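Side-chain contacts in endonuclease V (Streptomyces avermitilis, PDB 3GOC), which probably repairs deaminated DNA by cutting double-stranded DNA at the second phosphodiester bond 3' to a deoxyinosine, leaving the lesion in place and using magnesium: residues A19-L24 against V118-R123; I111-Y116 against S128-L133; V170-R175 against H195-T200. All blocks are in the same frame, centred on the assembly; numbering follows the deposited sequence.

Contact 1 of 3, residues A19-L24 against V118-R123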
loop_
_atom_site.group_PDB
_atom_site.type_symbol
_atom_site.label_atom_id
_atom_site.label_comp_id
_atom_site.label_asym_id
_atom_site.label_seq_id
_atom_site.Cartn_x
_atom_site.Cartn_y
_atom_site.Cartn_z
ATOM N N ALA A 19 -7.969 -34.519 -4.644
ATOM C CA ALA A 19 -6.640 -35.079 -4.870
ATOM C C ALA A 19 -5.769 -34.063 -5.605
ATOM O O ALA A 19 -4.580 -33.939 -5.314
ATOM C CB ALA A 19 -6.744 -36.375 -5.671
ATOM N N VAL A 20 -6.360 -33.340 -6.553
ATOM C CA VAL A 20 -5.618 -32.327 -7.301
ATOM C C VAL A 20 -5.195 -31.224 -6.337
ATOM O O VAL A 20 -4.060 -30.751 -6.380
ATOM C CB VAL A 20 -6.471 -31.714 -8.452
ATOM C CG1 VAL A 20 -5.745 -30.517 -9.067
ATOM C CG2 VAL A 20 -6.737 -32.764 -9.524
ATOM N N GLN A 21 -6.102 -30.820 -5.454
ATOM C CA GLN A 21 -5.781 -29.773 -4.487
ATOM C C GLN A 21 -4.625 -30.176 -3.582
ATOM O O GLN A 21 -3.706 -29.391 -3.363
ATOM C CB GLN A 21 -7.001 -29.445 -3.623
ATOM C CG GLN A 21 -8.195 -28.915 -4.399
ATOM C CD GLN A 21 -9.338 -28.526 -3.484
ATOM O OE1 GLN A 21 -9.708 -29.284 -2.591
ATOM N NE2 GLN A 21 -9.918 -27.351 -3.713
ATOM N N ASP A 22 -4.670 -31.394 -3.052
ATOM C CA ASP A 22 -3.603 -31.839 -2.161
ATOM C C ASP A 22 -2.262 -31.975 -2.878
ATOM O O ASP A 22 -1.207 -31.792 -2.272
ATOM C CB ASP A 22 -3.973 -33.165 -1.489
ATOM C CG ASP A 22 -5.158 -33.030 -0.548
ATOM O OD1 ASP A 22 -5.377 -31.920 -0.016
ATOM O OD2 ASP A 22 -5.859 -34.037 -0.327
ATOM N N GLU A 23 -2.303 -32.285 -4.168
ATOM C CA GLU A 23 -1.081 -32.442 -4.945
ATOM C C GLU A 23 -0.487 -31.099 -5.369
ATOM O O GLU A 23 0.725 -30.894 -5.273
ATOM C CB GLU A 23 -1.361 -33.312 -6.171
ATOM C CG GLU A 23 -1.769 -34.737 -5.805
ATOM C CD GLU A 23 -2.444 -35.482 -6.943
ATOM O OE1 GLU A 23 -2.816 -36.661 -6.750
ATOM O OE2 GLU A 23 -2.610 -34.892 -8.031
ATOM N N LEU A 24 -1.338 -30.184 -5.824
ATOM C CA LEU A 24 -0.876 -28.871 -6.265
ATOM C C LEU A 24 -0.509 -27.923 -5.123
ATOM O O LEU A 24 0.270 -26.986 -5.318
ATOM C CB LEU A 24 -1.932 -28.206 -7.156
ATOM C CG LEU A 24 -2.179 -28.824 -8.536
ATOM C CD1 LEU A 24 -3.241 -28.020 -9.272
ATOM C CD2 LEU A 24 -0.877 -28.845 -9.333
ATOM N N VAL A 118 -4.993 -19.133 0.691
ATOM C CA VAL A 118 -4.782 -20.145 1.724
ATOM C C VAL A 118 -5.948 -20.230 2.715
ATOM O O VAL A 118 -6.090 -21.225 3.439
ATOM C CB VAL A 118 -3.471 -19.883 2.498
ATOM C CG1 VAL A 118 -2.285 -19.996 1.552
ATOM C CG2 VAL A 118 -3.508 -18.511 3.132
ATOM N N ALA A 119 -6.776 -19.189 2.756
ATOM C CA ALA A 119 -7.948 -19.165 3.640
ATOM C C ALA A 119 -8.985 -20.031 2.945
ATOM O O ALA A 119 -9.924 -19.535 2.318
ATOM C CB ALA A 119 -8.462 -17.729 3.796
ATOM N N HIS A 120 -8.807 -21.335 3.091
ATOM C CA HIS A 120 -9.655 -22.317 2.435
ATOM C C HIS A 120 -9.606 -23.615 3.238
ATOM O O HIS A 120 -8.597 -23.910 3.877
ATOM C CB HIS A 120 -9.106 -22.500 1.013
ATOM C CG HIS A 120 -9.763 -23.583 0.221
ATOM N ND1 HIS A 120 -9.366 -24.901 0.291
ATOM C CD2 HIS A 120 -10.770 -23.540 -0.684
ATOM C CE1 HIS A 120 -10.099 -25.623 -0.537
ATOM N NE2 HIS A 120 -10.959 -24.822 -1.140
ATOM N N PRO A 121 -10.702 -24.395 3.234
ATOM C CA PRO A 121 -10.748 -25.658 3.979
ATOM C C PRO A 121 -9.538 -26.565 3.755
ATOM O O PRO A 121 -9.120 -27.279 4.665
ATOM C CB PRO A 121 -12.067 -26.288 3.513
ATOM C CG PRO A 121 -12.357 -25.601 2.196
ATOM C CD PRO A 121 -11.954 -24.188 2.490
ATOM N N ARG A 122 -8.979 -26.534 2.549
ATOM C CA ARG A 122 -7.808 -27.341 2.240
ATOM C C ARG A 122 -6.601 -26.459 1.948
ATOM O O ARG A 122 -5.624 -26.896 1.334
ATOM C CB ARG A 122 -8.083 -28.268 1.052
ATOM C CG ARG A 122 -8.638 -29.628 1.450
ATOM C CD ARG A 122 -8.769 -30.544 0.243
ATOM N NE ARG A 122 -8.240 -31.881 0.504
ATOM C CZ ARG A 122 -8.761 -32.740 1.374
ATOM N NH1 ARG A 122 -9.834 -32.411 2.079
ATOM N NH2 ARG A 122 -8.208 -33.935 1.534
ATOM N N ARG A 123 -6.679 -25.212 2.400
ATOM C CA ARG A 123 -5.604 -24.245 2.208
ATOM C C ARG A 123 -5.226 -24.127 0.734
ATOM O O ARG A 123 -4.064 -23.913 0.395
ATOM C CB ARG A 123 -4.380 -24.663 3.028
ATOM C CG ARG A 123 -4.666 -24.875 4.512
ATOM C CD ARG A 123 -4.965 -23.562 5.225
ATOM N NE ARG A 123 -5.151 -23.758 6.666
ATOM C CZ ARG A 123 -6.280 -24.170 7.233
ATOM N NH1 ARG A 123 -7.350 -24.431 6.491
ATOM N NH2 ARG A 123 -6.339 -24.335 8.547
#

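Contact 2 of 3, residues I111-Y116 against S128-L133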
loop_
_atom_site.group_PDB
_atom_site.type_symbol
_atom_site.label_atom_id
_atom_site.label_comp_id
_atom_site.label_asym_id
_atom_site.label_seq_id
_atom_site.Cartn_x
_atom_site.Cartn_y
_atom_site.Cartn_z
ATOM N N ILE A 111 -1.555 -10.809 -9.330
ATOM C CA ILE A 111 -2.981 -11.047 -9.551
ATOM C C ILE A 111 -3.752 -10.983 -8.239
ATOM O O ILE A 111 -3.390 -11.637 -7.261
ATOM C CB ILE A 111 -3.252 -12.428 -10.204
ATOM C CG1 ILE A 111 -2.561 -12.518 -11.571
ATOM C CG2 ILE A 111 -4.755 -12.637 -10.366
ATOM C CD1 ILE A 111 -1.070 -12.699 -11.487
ATOM N N VAL A 112 -4.806 -10.173 -8.221
ATOM C CA VAL A 112 -5.645 -10.019 -7.040
ATOM C C VAL A 112 -7.004 -10.643 -7.347
ATOM O O VAL A 112 -7.745 -10.153 -8.200
ATOM C CB VAL A 112 -5.832 -8.521 -6.682
ATOM C CG1 VAL A 112 -6.668 -8.381 -5.415
ATOM C CG2 VAL A 112 -4.462 -7.860 -6.498
ATOM N N CYS A 113 -7.321 -11.739 -6.660
ATOM C CA CYS A 113 -8.593 -12.431 -6.861
ATOM C C CYS A 113 -9.648 -11.962 -5.877
ATOM O O CYS A 113 -9.343 -11.637 -4.730
ATOM C CB CYS A 113 -8.410 -13.940 -6.686
ATOM S SG CYS A 113 -7.250 -14.699 -7.825
ATOM N N ASP A 114 -10.892 -11.905 -6.342
ATOM C CA ASP A 114 -12.005 -11.534 -5.475
ATOM C C ASP A 114 -12.385 -12.870 -4.850
ATOM O O ASP A 114 -13.260 -13.582 -5.346
ATOM C CB ASP A 114 -13.178 -10.998 -6.292
ATOM C CG ASP A 114 -14.385 -10.675 -5.433
ATOM O OD1 ASP A 114 -15.519 -10.633 -5.967
ATOM O OD2 ASP A 114 -14.216 -10.455 -4.218
ATOM N N GLY A 115 -11.712 -13.205 -3.759
ATOM C CA GLY A 115 -11.947 -14.477 -3.112
ATOM C C GLY A 115 -10.844 -14.803 -2.131
ATOM O O GLY A 115 -10.302 -13.904 -1.486
ATOM N N TYR A 116 -10.497 -16.083 -2.039
ATOM C CA TYR A 116 -9.494 -16.537 -1.081
ATOM C C TYR A 116 -8.344 -17.371 -1.649
ATOM O O TYR A 116 -8.450 -17.973 -2.720
ATOM C CB TYR A 116 -10.173 -17.364 0.023
ATOM C CG TYR A 116 -11.480 -16.790 0.549
ATOM C CD1 TYR A 116 -12.673 -16.967 -0.150
ATOM C CD2 TYR A 116 -11.516 -16.054 1.727
ATOM C CE1 TYR A 116 -13.871 -16.420 0.309
ATOM C CE2 TYR A 116 -12.707 -15.503 2.200
ATOM C CZ TYR A 116 -13.877 -15.686 1.486
ATOM O OH TYR A 116 -15.045 -15.117 1.935
ATOM N N SER A 128 -4.669 -19.413 -4.625
ATOM C CA SER A 128 -3.517 -20.307 -4.557
ATOM C C SER A 128 -3.470 -21.243 -5.762
ATOM O O SER A 128 -2.401 -21.519 -6.310
ATOM C CB SER A 128 -3.559 -21.125 -3.265
ATOM O OG SER A 128 -3.389 -20.283 -2.141
ATOM N N HIS A 129 -4.640 -21.714 -6.168
ATOM C CA HIS A 129 -4.780 -22.618 -7.300
ATOM C C HIS A 129 -4.324 -21.904 -8.573
ATOM O O HIS A 129 -3.550 -22.448 -9.365
ATOM C CB HIS A 129 -6.247 -23.048 -7.392
ATOM C CG HIS A 129 -6.487 -24.267 -8.229
ATOM N ND1 HIS A 129 -7.588 -25.079 -8.050
ATOM C CD2 HIS A 129 -5.805 -24.789 -9.276
ATOM C CE1 HIS A 129 -7.573 -26.047 -8.949
ATOM N NE2 HIS A 129 -6.501 -25.893 -9.707
ATOM N N LEU A 130 -4.784 -20.668 -8.754
ATOM C CA LEU A 130 -4.413 -19.888 -9.932
ATOM C C LEU A 130 -2.921 -19.558 -9.898
ATOM O O LEU A 130 -2.241 -19.583 -10.926
ATOM C CB LEU A 130 -5.234 -18.597 -9.981
ATOM C CG LEU A 130 -5.003 -17.666 -11.171
ATOM C CD1 LEU A 130 -5.482 -18.328 -12.464
ATOM C CD2 LEU A 130 -5.758 -16.363 -10.931
ATOM N N GLY A 131 -2.420 -19.256 -8.705
ATOM C CA GLY A 131 -1.012 -18.929 -8.554
ATOM C C GLY A 131 -0.090 -20.058 -8.984
ATOM O O GLY A 131 0.854 -19.861 -9.752
ATOM N N VAL A 132 -0.361 -21.258 -8.489
ATOM C CA VAL A 132 0.468 -22.405 -8.835
ATOM C C VAL A 132 0.395 -22.779 -10.320
ATOM O O VAL A 132 1.401 -23.176 -10.914
ATOM C CB VAL A 132 0.100 -23.626 -7.964
ATOM C CG1 VAL A 132 0.813 -24.875 -8.475
ATOM C CG2 VAL A 132 0.505 -23.348 -6.519
ATOM N N LEU A 133 -0.782 -22.647 -10.927
ATOM C CA LEU A 133 -0.921 -22.985 -12.342
ATOM C C LEU A 133 -0.236 -21.977 -13.263
ATOM O O LEU A 133 0.306 -22.351 -14.304
ATOM C CB LEU A 133 -2.398 -23.096 -12.725
ATOM C CG LEU A 133 -3.171 -24.253 -12.087
ATOM C CD1 LEU A 133 -4.620 -24.204 -12.544
ATOM C CD2 LEU A 133 -2.533 -25.580 -12.472
#

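Contact 3 of 3, residues V170-R175 against H195-T200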
loop_
_atom_site.group_PDB
_atom_site.type_symbol
_atom_site.label_atom_id
_atom_site.label_comp_id
_atom_site.label_asym_id
_atom_site.label_seq_id
_atom_site.Cartn_x
_atom_site.Cartn_y
_atom_site.Cartn_z
ATOM N N VAL A 170 -4.998 -17.827 8.672
ATOM C CA VAL A 170 -5.050 -18.104 7.242
ATOM C C VAL A 170 -5.135 -16.815 6.426
ATOM O O VAL A 170 -5.271 -16.854 5.203
ATOM C CB VAL A 170 -6.252 -19.020 6.885
ATOM C CG1 VAL A 170 -6.052 -20.395 7.507
ATOM C CG2 VAL A 170 -7.560 -18.396 7.377
ATOM N N GLY A 171 -5.048 -15.682 7.115
ATOM C CA GLY A 171 -5.110 -14.393 6.457
ATOM C C GLY A 171 -5.302 -13.289 7.478
ATOM O O GLY A 171 -5.038 -13.476 8.668
ATOM N N ARG A 172 -5.759 -12.129 7.021
ATOM C CA ARG A 172 -5.987 -11.017 7.933
ATOM C C ARG A 172 -7.216 -10.207 7.581
ATOM O O ARG A 172 -7.543 -10.039 6.407
ATOM C CB ARG A 172 -4.790 -10.063 7.938
ATOM C CG ARG A 172 -3.544 -10.610 8.585
ATOM C CD ARG A 172 -2.386 -9.652 8.399
ATOM N NE ARG A 172 -1.133 -10.239 8.858
ATOM C CZ ARG A 172 0.068 -9.746 8.571
ATOM N NH1 ARG A 172 1.155 -10.349 9.032
ATOM N NH2 ARG A 172 0.177 -8.660 7.814
ATOM N N ALA A 173 -7.904 -9.717 8.606
ATOM C CA ALA A 173 -9.039 -8.839 8.382
ATOM C C ALA A 173 -8.297 -7.502 8.286
ATOM O O ALA A 173 -7.519 -7.152 9.178
ATOM C CB ALA A 173 -9.975 -8.853 9.576
ATOM N N LEU A 174 -8.509 -6.772 7.197
ATOM C CA LEU A 174 -7.808 -5.513 6.978
ATOM C C LEU A 174 -8.750 -4.335 6.824
ATOM O O LEU A 174 -9.669 -4.372 6.007
ATOM C CB LEU A 174 -6.949 -5.626 5.716
ATOM C CG LEU A 174 -6.142 -4.394 5.306
ATOM C CD1 LEU A 174 -5.034 -4.149 6.323
ATOM C CD2 LEU A 174 -5.544 -4.614 3.918
ATOM N N ARG A 175 -8.511 -3.289 7.609
ATOM C CA ARG A 175 -9.326 -2.085 7.551
ATOM C C ARG A 175 -8.844 -1.265 6.358
ATOM O O ARG A 175 -7.786 -0.638 6.425
ATOM C CB ARG A 175 -9.156 -1.271 8.845
ATOM C CG ARG A 175 -10.130 -0.107 8.981
ATOM C CD ARG A 175 -11.504 -0.584 9.440
ATOM N NE ARG A 175 -11.475 -1.088 10.816
ATOM C CZ ARG A 175 -12.524 -1.607 11.450
ATOM N NH1 ARG A 175 -13.696 -1.699 10.838
ATOM N NH2 ARG A 175 -12.404 -2.046 12.697
ATOM N N HIS A 195 2.926 -8.027 2.439
ATOM C CA HIS A 195 2.831 -7.482 1.090
ATOM C C HIS A 195 1.409 -7.557 0.553
ATOM O O HIS A 195 0.972 -6.668 -0.177
ATOM C CB HIS A 195 3.785 -8.197 0.128
ATOM C CG HIS A 195 5.205 -7.740 0.235
ATOM N ND1 HIS A 195 6.010 -8.061 1.309
ATOM C CD2 HIS A 195 5.960 -6.964 -0.580
ATOM C CE1 HIS A 195 7.197 -7.504 1.149
ATOM N NE2 HIS A 195 7.194 -6.832 0.012
ATOM N N ALA A 196 0.690 -8.618 0.905
ATOM C CA ALA A 196 -0.691 -8.745 0.456
ATOM C C ALA A 196 -1.494 -7.571 1.019
ATOM O O ALA A 196 -2.319 -6.979 0.326
ATOM C CB ALA A 196 -1.292 -10.069 0.927
ATOM N N CYS A 197 -1.256 -7.242 2.285
ATOM C CA CYS A 197 -1.951 -6.125 2.909
ATOM C C CYS A 197 -1.546 -4.805 2.265
ATOM O O CYS A 197 -2.391 -3.942 2.019
ATOM C CB CYS A 197 -1.645 -6.075 4.401
ATOM S SG CYS A 197 -2.501 -7.342 5.337
ATOM N N ALA A 198 -0.252 -4.646 1.994
ATOM C CA ALA A 198 0.251 -3.428 1.378
ATOM C C ALA A 198 -0.395 -3.208 0.016
ATOM O O ALA A 198 -0.791 -2.094 -0.318
ATOM C CB ALA A 198 1.772 -3.498 1.239
ATOM N N HIS A 199 -0.515 -4.269 -0.775
ATOM C CA HIS A 199 -1.134 -4.128 -2.090
ATOM C C HIS A 199 -2.612 -3.793 -1.954
ATOM O O HIS A 199 -3.146 -2.960 -2.686
ATOM C CB HIS A 199 -0.957 -5.412 -2.904
ATOM C CG HIS A 199 0.360 -5.486 -3.615
ATOM N ND1 HIS A 199 0.605 -4.812 -4.793
ATOM C CD2 HIS A 199 1.519 -6.099 -3.284
ATOM C CE1 HIS A 199 1.862 -5.006 -5.156
ATOM N NE2 HIS A 199 2.438 -5.783 -4.256
ATOM N N THR A 200 -3.280 -4.445 -1.008
ATOM C CA THR A 200 -4.699 -4.198 -0.808
ATOM C C THR A 200 -4.936 -2.741 -0.401
ATOM O O THR A 200 -5.866 -2.097 -0.901
ATOM C CB THR A 200 -5.273 -5.175 0.249
ATOM O OG1 THR A 200 -5.035 -6.522 -0.185
ATOM C CG2 THR A 200 -6.774 -4.989 0.405
#

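Contact 1 of 3, residues A19-L24 against V118-R123
Arg-122 takes hold of Asp-22 side-on, with NE and NH2 each serving one carboxylate oxygen. The NH2 bond is the straighter: it reaches Asp-22 OD2 at 3.0 Å with an N-H...O angle of 160°, in the guanidinium plane and on the syn lone pair. NE lies 2.9 Å from Asp-22 OD1, but there the angle falls to 140° and the oxygen is tilted from the guanidinium plane, in line with the 36° between the two flat groups. Beyond an extended chi2 the arginine chain bends at chi3, which brings the guanidinium round to the acid. One helical residue earlier, Gln-21 lays OE1 3.2 Å from Arg-122 CD, a contact with carbon and not a hydrogen bond, while its NE2 comes 3.6 Å from His-120 CE1 with amide and ring almost perpendicular. The polar partner of that NE2 is Gly-87 O, which also accepts from His-120 NE2, so one carbonyl ties helix 14-24 and the loop together. Further out, a type I turn from His-120 to Arg-123 sets the loop's shape: Arg-122 N bonds His-120 ND1 (2.8 Å), and Arg-123 N and NH1 approach His-120 O from opposite faces of its plane. Asp-22 OD1 also pairs with Arg-25, and two arginines sharing one carboxylate would probably favour its charged form. With charge at the margin and amide and imidazole behind it, these two segments are joined by directional polar bonds, while apolar packing of the helix falls to Leu-24 on Phe-124.

Contact 2 of 3, residues I111-Y116 against S128-L133
A single methyl, CD2 of Leu-130, carries the close packing here: it sits 3.8 Å from Cys-113 SG and 3.9 Å from Ile-111 CG2. Ile-111 and Cys-113 are two residues apart on strand 110-114 and point to the same side of the sheet, so the leucine branch touches both. Its reach comes from a chi1 of -179°, which carries CG away from the backbone N of the helix and down to the strand. On the strand, Ile-111 offers its CG2 branch, and the two apolar side chains cross at about a right angle. Leu-130 also touches Val-97 and Leu-98 of helix 94-102, so a second helix shares this buried layer. The pairing belongs to a beta-alpha-beta unit, strand 110-114, helix 126-134 and strand 138-142, with the two strands parallel neighbours in the central sheet, in keeping with the RNase H clan of this family. Toward Asp-114 the fit slackens. That residue, a ligand of a magnesium ion in this structure, makes no contact with the helix, and the side chain of Cys-113 is about 9 Å from a bound magnesium. Farther along the chain, Tyr-116 O and Ser-128 N stand 4.5 Å apart with no hydrogen bond between them. The partly exposed Tyr-116 directs its ring away from the helix and bonds Asn-144 O through OH, while Ser-128 OG, though buried, bonds Gly-188 O.

Contact 3 of 3, residues V170-R175 against H195-T200
Ala-196 O is gripped twice by Thr-200, the residue that meets Leu-174 across this contact: Thr-200 OG1 donates to it over 2.8 Å and Thr-200 N over 3.0 Å, from opposite faces of the carbonyl plane. This is helix-on-sheet packing in an RNase H-like fold, with helix 193-202 lying over strand 168-174. The short axes approach to 10.0 Å and run in roughly the same direction, 34° apart. A chi1 of -58° sets OG1 beside the backbone N of Thr-200, within range of the carbonyl one turn back, and turns CG2 to the strand, where CB already points. Both carbons stand 3.7 Å from Leu-174 CD2, the two side chains sliding past each other in opposite directions. An alanine here takes away OG1 and CG2, which is likely to leave Ala-196 O with the backbone N-H alone as a donor in the helix and to open a gap beside Leu-174 CD2. Nearly one turn earlier in the helix, Cys-197 touches both Leu-174 and Arg-172, and its CB is 4.2 Å from Leu-174 CD2. Thr-200 and Leu-174 also touch Val-185 of the adjoining strand 183-189, which extends the apolar layer across the sheet. Two residues before Leu-174 on the strand, Arg-172 runs extended from CG to NE, and its NH2 forms a salt bridge to Asp-194, just before the helical residues described. That chain passes alongside the cysteine, whose SG lies 3.8 Å from Arg-172 CD and near the guanidinium plane, at its edge.

Contacts 2 and 3 are buried and pack helices on the same mixed sheet, on strands 110-114 and 168-174, yet their segments do not touch. Contact 1 is only partly buried. Distance from the chain centre, about 15, 4 and 13 Å for contacts 1, 2 and 3, does not by itself set the chemistry; burial and partner do. Helix on loop, contact 1 has cross-segment hydrogen bonds and a salt bridge, whereas the helix-on-sheet contacts have none and rely on aliphatic carbons and cysteine sulfur. The loop of contact 1 follows the strand of contact 2 and leads into that contact's helix, and Val-118, Ala-119 and Arg-123 also touch Val-170 of contact 3.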